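Local coordinates for protein group 3 allergen SMIPP-S Yv6023A04 (PDB 3H7O) that belongs to the trypsin-like S1 serine protease family but is known as an inactivated paralogue of the scabies mite, so it probably lacks ordinary endopeptidase activity, at residues Gly132-Asp136 with Pro137-Asp141; Leu39-Ala42 with His43-Phe46; Leu99-Gly103 with Leu104-Pro108; Val218-Ile221 with Gln222-Lys226. The protein carries 3 engineered substitutions. All coordinates share one frame; numbering follows the deposited sequence.

Contact 1 of 4, residues Gly132-Asp136 with Pro137-Asp141; sequences GQTMD and PKDHD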
# COMPACT_ATOMS: atom_id res chain seq x y z
N GLY A 132 9.30 0.17 10.03
CA GLY A 132 10.65 -0.29 9.74
C GLY A 132 11.75 0.15 10.69
O GLY A 132 12.84 -0.42 10.68
N GLN A 133 11.46 1.14 11.53
CA GLN A 133 12.47 1.70 12.43
C GLN A 133 12.50 0.96 13.78
O GLN A 133 12.65 1.58 14.84
CB GLN A 133 12.23 3.21 12.62
CG GLN A 133 13.48 4.02 12.92
N THR A 134 12.38 -0.36 13.72
CA THR A 134 12.40 -1.21 14.92
C THR A 134 13.60 -2.17 14.90
O THR A 134 14.17 -2.43 13.84
CB THR A 134 11.09 -2.01 15.10
OG1 THR A 134 10.67 -2.53 13.83
CG2 THR A 134 9.99 -1.11 15.66
N MET A 135 13.94 -2.71 16.06
CA MET A 135 15.15 -3.53 16.22
C MET A 135 14.95 -5.04 16.08
O MET A 135 15.92 -5.77 15.86
CB MET A 135 15.81 -3.24 17.57
CG MET A 135 16.59 -1.94 17.60
SD MET A 135 17.38 -1.65 19.19
CE MET A 135 18.62 -2.94 19.23
N ASP A 136 13.71 -5.49 16.23
CA ASP A 136 13.40 -6.92 16.17
C ASP A 136 13.24 -7.37 14.72
O ASP A 136 12.45 -6.78 13.97
CB ASP A 136 12.12 -7.20 16.97
CG ASP A 136 11.97 -8.67 17.36
OD1 ASP A 136 12.34 -9.56 16.58
OD2 ASP A 136 11.46 -8.93 18.47
N PRO A 137 14.00 -8.40 14.30
CA PRO A 137 13.88 -8.97 12.95
C PRO A 137 12.46 -9.45 12.61
O PRO A 137 12.02 -9.29 11.46
CB PRO A 137 14.84 -10.17 13.00
CG PRO A 137 15.86 -9.77 14.00
CD PRO A 137 15.13 -8.99 15.04
N LYS A 138 11.75 -10.00 13.59
CA LYS A 138 10.37 -10.46 13.40
C LYS A 138 9.42 -9.32 13.04
O LYS A 138 8.44 -9.54 12.33
CB LYS A 138 9.87 -11.21 14.64
CG LYS A 138 10.58 -12.53 14.88
CD LYS A 138 10.02 -13.25 16.10
CE LYS A 138 10.87 -14.47 16.44
NZ LYS A 138 10.41 -15.14 17.69
N ASP A 139 9.72 -8.11 13.53
CA ASP A 139 8.95 -6.92 13.16
C ASP A 139 9.02 -6.63 11.67
O ASP A 139 8.21 -5.88 11.14
CB ASP A 139 9.42 -5.69 13.94
CG ASP A 139 9.05 -5.73 15.41
OD1 ASP A 139 8.15 -6.51 15.78
OD2 ASP A 139 9.66 -4.98 16.19
N HIS A 140 10.01 -7.22 11.00
CA HIS A 140 10.23 -6.98 9.58
C HIS A 140 9.71 -8.11 8.69
O HIS A 140 9.99 -8.13 7.49
CB HIS A 140 11.71 -6.69 9.31
CG HIS A 140 12.20 -5.45 10.00
ND1 HIS A 140 12.58 -5.44 11.32
CD2 HIS A 140 12.34 -4.18 9.55
CE1 HIS A 140 12.94 -4.22 11.66
NE2 HIS A 140 12.81 -3.43 10.60
N ASP A 141 8.95 -9.04 9.27
CA ASP A 141 8.29 -10.11 8.52
C ASP A 141 7.20 -9.55 7.62
O ASP A 141 6.52 -8.59 7.98
CB ASP A 141 7.62 -11.11 9.46
CG ASP A 141 8.60 -12.06 10.11
OD1 ASP A 141 9.64 -12.40 9.51
OD2 ASP A 141 8.31 -12.49 11.24

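Contact 2 of 4, residues Leu39-Ala42 with His43-Phe46; sequences LTAA and HCVF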
# COMPACT_ATOMS: atom_id res chain seq x y z
N LEU A 39 2.36 0.85 -7.34
CA LEU A 39 1.33 1.68 -6.72
C LEU A 39 1.55 1.75 -5.21
O LEU A 39 1.68 0.71 -4.54
CB LEU A 39 -0.06 1.12 -7.02
CG LEU A 39 -1.29 1.99 -6.70
CD1 LEU A 39 -1.37 3.19 -7.63
CD2 LEU A 39 -2.56 1.16 -6.81
N THR A 40 1.57 2.96 -4.67
CA THR A 40 1.80 3.16 -3.23
C THR A 40 0.94 4.31 -2.69
O THR A 40 0.06 4.83 -3.39
CB THR A 40 3.32 3.36 -2.92
OG1 THR A 40 3.54 3.32 -1.50
CG2 THR A 40 3.86 4.67 -3.49
N ALA A 41 1.18 4.69 -1.44
CA ALA A 41 0.51 5.85 -0.85
C ALA A 41 1.29 7.11 -1.19
O ALA A 41 2.52 7.10 -1.17
CB ALA A 41 0.38 5.67 0.65
N ALA A 42 0.58 8.19 -1.51
CA ALA A 42 1.23 9.45 -1.87
C ALA A 42 2.03 10.10 -0.74
O ALA A 42 3.09 10.69 -1.00
CB ALA A 42 0.21 10.43 -2.44
N HIS A 43 1.57 9.98 0.50
CA HIS A 43 2.23 10.72 1.59
C HIS A 43 3.66 10.26 1.88
O HIS A 43 4.47 11.03 2.39
CB HIS A 43 1.36 10.83 2.85
CG HIS A 43 1.23 9.57 3.64
ND1 HIS A 43 2.22 9.11 4.49
CD2 HIS A 43 0.21 8.68 3.75
CE1 HIS A 43 1.82 8.00 5.07
NE2 HIS A 43 0.60 7.71 4.64
N CYS A 44 3.97 9.02 1.51
CA CYS A 44 5.31 8.45 1.65
C CYS A 44 6.31 9.02 0.64
O CYS A 44 7.51 9.09 0.93
CB CYS A 44 5.25 6.92 1.48
SG CYS A 44 4.10 6.05 2.58
N VAL A 45 5.83 9.44 -0.53
CA VAL A 45 6.72 9.73 -1.67
C VAL A 45 6.55 11.10 -2.33
O VAL A 45 7.42 11.52 -3.10
CB VAL A 45 6.63 8.62 -2.76
CG1 VAL A 45 7.06 7.26 -2.21
CG2 VAL A 45 5.22 8.53 -3.37
N PHE A 46 5.46 11.80 -2.03
CA PHE A 46 5.10 13.03 -2.76
C PHE A 46 6.20 14.10 -2.78
O PHE A 46 6.32 14.85 -3.75
CB PHE A 46 3.77 13.62 -2.26
CG PHE A 46 3.89 14.43 -1.00
CD1 PHE A 46 3.86 15.82 -1.05
CD2 PHE A 46 4.02 13.80 0.23
CE1 PHE A 46 3.97 16.58 0.11
CE2 PHE A 46 4.13 14.55 1.40
CZ PHE A 46 4.10 15.94 1.34

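Contact 3 of 4, residues Leu99-Gly103 with Leu104-Pro108; sequences LKLDG and LKSKP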
# COMPACT_ATOMS: atom_id res chain seq x y z
N LEU A 99 11.55 -4.05 -12.81
CA LEU A 99 11.58 -5.13 -11.82
C LEU A 99 11.79 -6.45 -12.54
O LEU A 99 11.21 -6.68 -13.61
CB LEU A 99 10.26 -5.18 -11.04
CG LEU A 99 9.76 -3.95 -10.28
CD1 LEU A 99 8.31 -4.15 -9.83
CD2 LEU A 99 10.66 -3.64 -9.09
N LYS A 100 12.63 -7.31 -11.97
CA LYS A 100 12.87 -8.64 -12.51
C LYS A 100 11.78 -9.61 -12.04
O LYS A 100 12.01 -10.44 -11.14
CB LYS A 100 14.26 -9.16 -12.09
CG LYS A 100 15.43 -8.38 -12.67
CD LYS A 100 16.76 -9.06 -12.36
CE LYS A 100 16.99 -10.29 -13.24
NZ LYS A 100 18.39 -10.77 -13.16
N LEU A 101 10.60 -9.49 -12.64
CA LEU A 101 9.46 -10.32 -12.26
C LEU A 101 9.70 -11.77 -12.67
O LEU A 101 10.10 -12.05 -13.80
CB LEU A 101 8.17 -9.79 -12.88
CG LEU A 101 7.80 -8.31 -12.65
CD1 LEU A 101 6.51 -7.98 -13.38
CD2 LEU A 101 7.69 -7.98 -11.17
N ASP A 102 9.46 -12.69 -11.74
CA ASP A 102 9.64 -14.11 -12.00
C ASP A 102 8.29 -14.83 -12.07
O ASP A 102 8.24 -16.04 -12.28
CB ASP A 102 10.55 -14.74 -10.95
CG ASP A 102 9.93 -14.76 -9.55
OD1 ASP A 102 8.81 -14.24 -9.37
OD2 ASP A 102 10.58 -15.30 -8.63
N GLY A 103 7.21 -14.08 -11.87
CA GLY A 103 5.84 -14.62 -11.87
C GLY A 103 5.53 -15.52 -10.69
O GLY A 103 4.50 -16.20 -10.68
N LEU A 104 6.42 -15.53 -9.70
CA LEU A 104 6.33 -16.43 -8.56
C LEU A 104 6.45 -15.65 -7.24
O LEU A 104 5.48 -15.53 -6.49
CB LEU A 104 7.42 -17.51 -8.66
CG LEU A 104 7.46 -18.38 -9.92
CD1 LEU A 104 8.81 -19.08 -10.09
CD2 LEU A 104 6.32 -19.38 -9.96
N LYS A 105 7.64 -15.13 -6.96
CA LYS A 105 7.85 -14.28 -5.79
C LYS A 105 7.45 -12.85 -6.09
O LYS A 105 7.18 -12.07 -5.18
CB LYS A 105 9.31 -14.33 -5.34
CG LYS A 105 9.76 -15.66 -4.76
CD LYS A 105 11.24 -15.59 -4.39
CE LYS A 105 11.66 -16.72 -3.49
NZ LYS A 105 12.95 -16.40 -2.82
N SER A 106 7.43 -12.50 -7.38
CA SER A 106 7.03 -11.17 -7.82
C SER A 106 6.12 -11.25 -9.04
O SER A 106 6.49 -11.80 -10.08
CB SER A 106 8.25 -10.29 -8.10
OG SER A 106 9.15 -10.93 -8.99
N LYS A 107 4.91 -10.71 -8.89
CA LYS A 107 3.86 -10.85 -9.88
C LYS A 107 2.97 -9.61 -9.78
O LYS A 107 2.70 -9.14 -8.67
CB LYS A 107 3.05 -12.12 -9.59
CG LYS A 107 2.12 -12.57 -10.70
CD LYS A 107 1.33 -13.80 -10.30
CE LYS A 107 0.20 -14.07 -11.28
NZ LYS A 107 -0.36 -15.43 -11.12
N PRO A 108 2.50 -9.07 -10.91
CA PRO A 108 1.63 -7.91 -10.81
C PRO A 108 0.25 -8.28 -10.27
O PRO A 108 -0.24 -9.38 -10.51
CB PRO A 108 1.52 -7.41 -12.25
CG PRO A 108 2.60 -8.12 -13.01
CD PRO A 108 2.78 -9.42 -12.32

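Contact 4 of 4, residues Val218-Ile221 with Gln222-Lys226; sequences VSWI and QDIIK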
# COMPACT_ATOMS: atom_id res chain seq x y z
N VAL A 218 -8.62 3.83 -11.24
CA VAL A 218 -8.13 2.84 -12.20
C VAL A 218 -8.02 3.39 -13.63
O VAL A 218 -7.16 2.94 -14.40
CB VAL A 218 -8.91 1.49 -12.10
CG1 VAL A 218 -10.21 1.55 -12.85
CG2 VAL A 218 -8.05 0.34 -12.60
N SER A 219 -8.85 4.37 -13.97
CA SER A 219 -8.74 5.06 -15.25
C SER A 219 -7.42 5.83 -15.35
O SER A 219 -6.71 5.76 -16.36
CB SER A 219 -9.92 6.02 -15.45
OG SER A 219 -9.84 6.68 -16.70
N TRP A 220 -7.08 6.54 -14.28
CA TRP A 220 -5.83 7.29 -14.17
C TRP A 220 -4.62 6.34 -14.15
O TRP A 220 -3.62 6.60 -14.81
CB TRP A 220 -5.86 8.19 -12.93
CG TRP A 220 -4.53 8.76 -12.53
CD1 TRP A 220 -3.80 9.71 -13.19
CD2 TRP A 220 -3.77 8.42 -11.36
NE1 TRP A 220 -2.63 9.98 -12.51
CE2 TRP A 220 -2.59 9.20 -11.38
CE3 TRP A 220 -3.97 7.53 -10.29
CZ2 TRP A 220 -1.61 9.12 -10.38
CZ3 TRP A 220 -3.00 7.45 -9.29
CH2 TRP A 220 -1.83 8.25 -9.35
N ILE A 221 -4.74 5.25 -13.39
CA ILE A 221 -3.68 4.22 -13.31
C ILE A 221 -3.40 3.61 -14.69
O ILE A 221 -2.25 3.48 -15.10
CB ILE A 221 -4.03 3.12 -12.27
CG1 ILE A 221 -4.01 3.69 -10.85
CG2 ILE A 221 -3.06 1.93 -12.37
CD1 ILE A 221 -4.72 2.84 -9.82
N GLN A 222 -4.47 3.24 -15.41
CA GLN A 222 -4.35 2.68 -16.76
C GLN A 222 -3.64 3.64 -17.72
O GLN A 222 -2.84 3.20 -18.55
CB GLN A 222 -5.72 2.29 -17.32
CG GLN A 222 -6.28 0.98 -16.77
CD GLN A 222 -7.73 0.75 -17.15
OE1 GLN A 222 -8.40 1.63 -17.71
NE2 GLN A 222 -8.24 -0.44 -16.84
N ASP A 223 -3.94 4.93 -17.60
CA ASP A 223 -3.27 5.97 -18.40
C ASP A 223 -1.77 6.03 -18.15
O ASP A 223 -0.99 6.24 -19.08
CB ASP A 223 -3.90 7.34 -18.13
CG ASP A 223 -5.25 7.51 -18.81
OD1 ASP A 223 -5.56 6.75 -19.74
OD2 ASP A 223 -6.00 8.43 -18.40
N ILE A 224 -1.36 5.86 -16.90
CA ILE A 224 0.06 5.86 -16.54
C ILE A 224 0.74 4.56 -16.97
O ILE A 224 1.83 4.59 -17.54
CB ILE A 224 0.28 6.13 -15.02
CG1 ILE A 224 -0.44 7.41 -14.57
CG2 ILE A 224 1.77 6.16 -14.67
CD1 ILE A 224 -0.05 8.69 -15.30
N ILE A 225 0.09 3.42 -16.70
CA ILE A 225 0.62 2.09 -17.05
C ILE A 225 0.96 1.97 -18.54
O ILE A 225 1.97 1.37 -18.90
CB ILE A 225 -0.34 0.94 -16.63
CG1 ILE A 225 -0.22 0.66 -15.13
CG2 ILE A 225 -0.06 -0.35 -17.42
CD1 ILE A 225 -1.16 -0.42 -14.63
N LYS A 226 0.11 2.55 -19.39
CA LYS A 226 0.28 2.46 -20.84
C LYS A 226 1.45 3.29 -21.39
O LYS A 226 1.78 3.18 -22.57
CB LYS A 226 -1.03 2.81 -21.56
CG LYS A 226 -1.44 4.28 -21.46
CD LYS A 226 -2.89 4.51 -21.86
CE LYS A 226 -3.08 4.56 -23.37
NZ LYS A 226 -4.49 4.86 -23.73

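Contact 1 of 4, residues Gly132-Asp136 with Pro137-Asp141
His140 uses both of its ring nitrogens to tie back the surface loop between strands 123-128 and 143-150 of the trypsin-like fold. His140 NE2 donates to Gly132 O at 3.0 Å along a fairly straight path, with an N-H...O angle of 162°, and although it approaches from above the carbonyl plane, the oxygen lies close to the plane of the imidazole. On the other side of CE1, His140 ND1 gives its hydrogen to Asp136 O, again at 3.0 Å. Thr134 O sits between these two acceptors near the ring plane, 3.1 Å from His140 CE1, so three backbone carbonyls line one rim of the imidazole. Donation from both nitrogens is consistent with a protonated, positively charged ring. The stacked ring of Trp63 would further restrict its motion.

Asp136 forms an Asx turn that leads into the short 3-10 segment 138-139. With CG anti to the backbone N (chi1 -161°), its carboxylate swings beside the carbonyl carbon, and Asp136 OD1 accepts from Lys138 N at 3.1 Å, met from above the carboxylate plane. Asp136 O also receives a weak bond from Asp139 N, in addition to the one from His140.

Farther out, Thr134 and Asp139 cross at about a right angle. Asp139 OD2 lies 3.4 Å from Asp136 CB, while Thr134 OG1 rests 3.4 Å from Asp139 CB.

Contact 2 of 4, residues Leu39-Ala42 with His43-Phe46
Ala42 O is gripped by two amides, those of Val45 and Phe46, at the first turn after strand 37-40. Phe46 N lies 2.8 Å from Ala42 O, nearly in line with the carbonyl (C=O...N angle 170°), whereas Val45 N, 3.0 Å from the same Ala42 O, comes from well above the carbonyl plane. The two bonds thus converge on one oxygen from clearly different directions, one an i to i+4 bond and the other i to i+3, in a short, weakly bonded helix.

The Phe46 ring turns an edge to the same carbonyl. Its CG lies between the backbone N and carbonyl carbon (chi1 81°), which brings Phe46 CD2 within 3.5 Å of Ala42 O, with that oxygen near the ring plane. Beyond this contact the ring meets Tyr81.

On the inner side, Thr40 CG2 and Val45 CG2 reach toward each other tip to tip at 4.1 Å; Thr40 OG1 is engaged by Gly29 O. Val45 CG2 also rests 3.8 Å from Ala41 O. Ala41 CB packs loosely against Cys44 SG, the sulfur that forms the disulfide with Cys28.

His43 presents its backbone N to Asp89 OD1, and its side chain lies against Ala183. Thr40-Ala41-Ala42-His43-Cys44 is the histidine signature of S1 peptidases: His43 and, by family resemblance, Asp89 probably correspond to two catalytic-triad members of active relatives, and Ala183 probably stands where those enzymes carry the nucleophilic serine.

Contact 3 of 4, residues Leu99-Gly103 with Leu104-Pro108
Asp102 folds its carboxylate back over the amides of Leu104, Lys105 and Ser106, closing a tight surface loop that follows barrel strand 91-95. Two sound hydrogen bonds converge on OD1 from opposite faces of the carboxylate plane. Leu104 N, 2.7 Å from Asp102 OD1, stands 55° out of that plane and makes an Asx turn; Ser106 N, 3.0 Å from the same OD1, comes on the syn side and closer to the plane. Lys105 N adds weak bonds to both OD1 and OD2. The first torsion of Asp102 (chi1 67°) tucks CG between its backbone N and carbonyl carbon, directing the group at this row of N-H donors.

A second polar set runs the other way. Asp102 N donates to Ser106 OG at 3.3 Å, and that hydroxyl is also hydrogen-bonded to Glu58 OE2. Gly103 N, in a residue of positive phi, makes a weak bond to Ser106 O.

Apolar contacts flank the polar knot. The two methyls of Leu101 divide the work: CD1 meets Pro108 CG at 3.9 Å, and CD2 lies at the same distance from Ser106 CB. Leu101, Ser106 and Pro108 all rest on Ile32.

Gathered amides should stabilise the negative charge of Asp102, while Glu58 OE2, close to OD2, would oppose it; the balance probably decides how readily this carboxylate takes up a proton.

Contact 4 of 4, residues Val218-Ile221 with Gln222-Lys226
Ile224 reaches back along the C-terminal helix 218-225 to cover the indole of Trp220, one turn earlier. Its CB starts 3.7 Å from Ile221 O. CG1, anti to the carbonyl carbon (chi1 -53°), then passes 3.3 Å from Trp220 O and arrives over a face of the indole. There it makes a CH-pi contact, 4.2 Å from the centroid of the five-membered ring and 22° off the normal, offset toward the rim. CD1, at the tip, stops 4.0 Å from Trp220 NE1. With CG anti to its backbone N (chi1 166°), Trp220 holds the indole beside its carbonyl carbon and turns one face toward the next turn, where Ile224 lies.

One residue on, Ile225 CD1 repeats the i to i+4 spacing against Ile221 CG2 at 3.8 Å. Beneath both pairs runs the regular helical ladder: Ile224 N bonds to Trp220 O, and Ile225 N, the straightest of the set, to Ile221 O at 2.8 Å.

The helix packs against the barrel that contains strands 37-40 and 91-95. Ile224 touches Phe37, Ile221 touches Leu39, and both join Trp220 on Ile92, while Val218 turns to the loop residues Leu111 and Ile114.

In the fold
The centre of contact 2 is about 9 Å from the chain centre, whereas those of contacts 1, 3 and 4 are 17 to 18 Å from it; contacts 2 and 4 are partly buried, contacts 1 and 3 lie at the surface. Contacts 2 and 4 meet directly: Leu39 CD1 lies 4.0 Å from Ile221 CD1, and both pack on strand 91-95, so the strand leading into the histidine-bearing turn and the C-terminal helix meet on one barrel wall. Contacts 1 and 3 are each knotted by side chains that bind backbone groups, an imidazole gathering carbonyls in one and a carboxylate gathering amides in the other. Helical backbone bonds and apolar packing dominate contacts 2 and 4 instead.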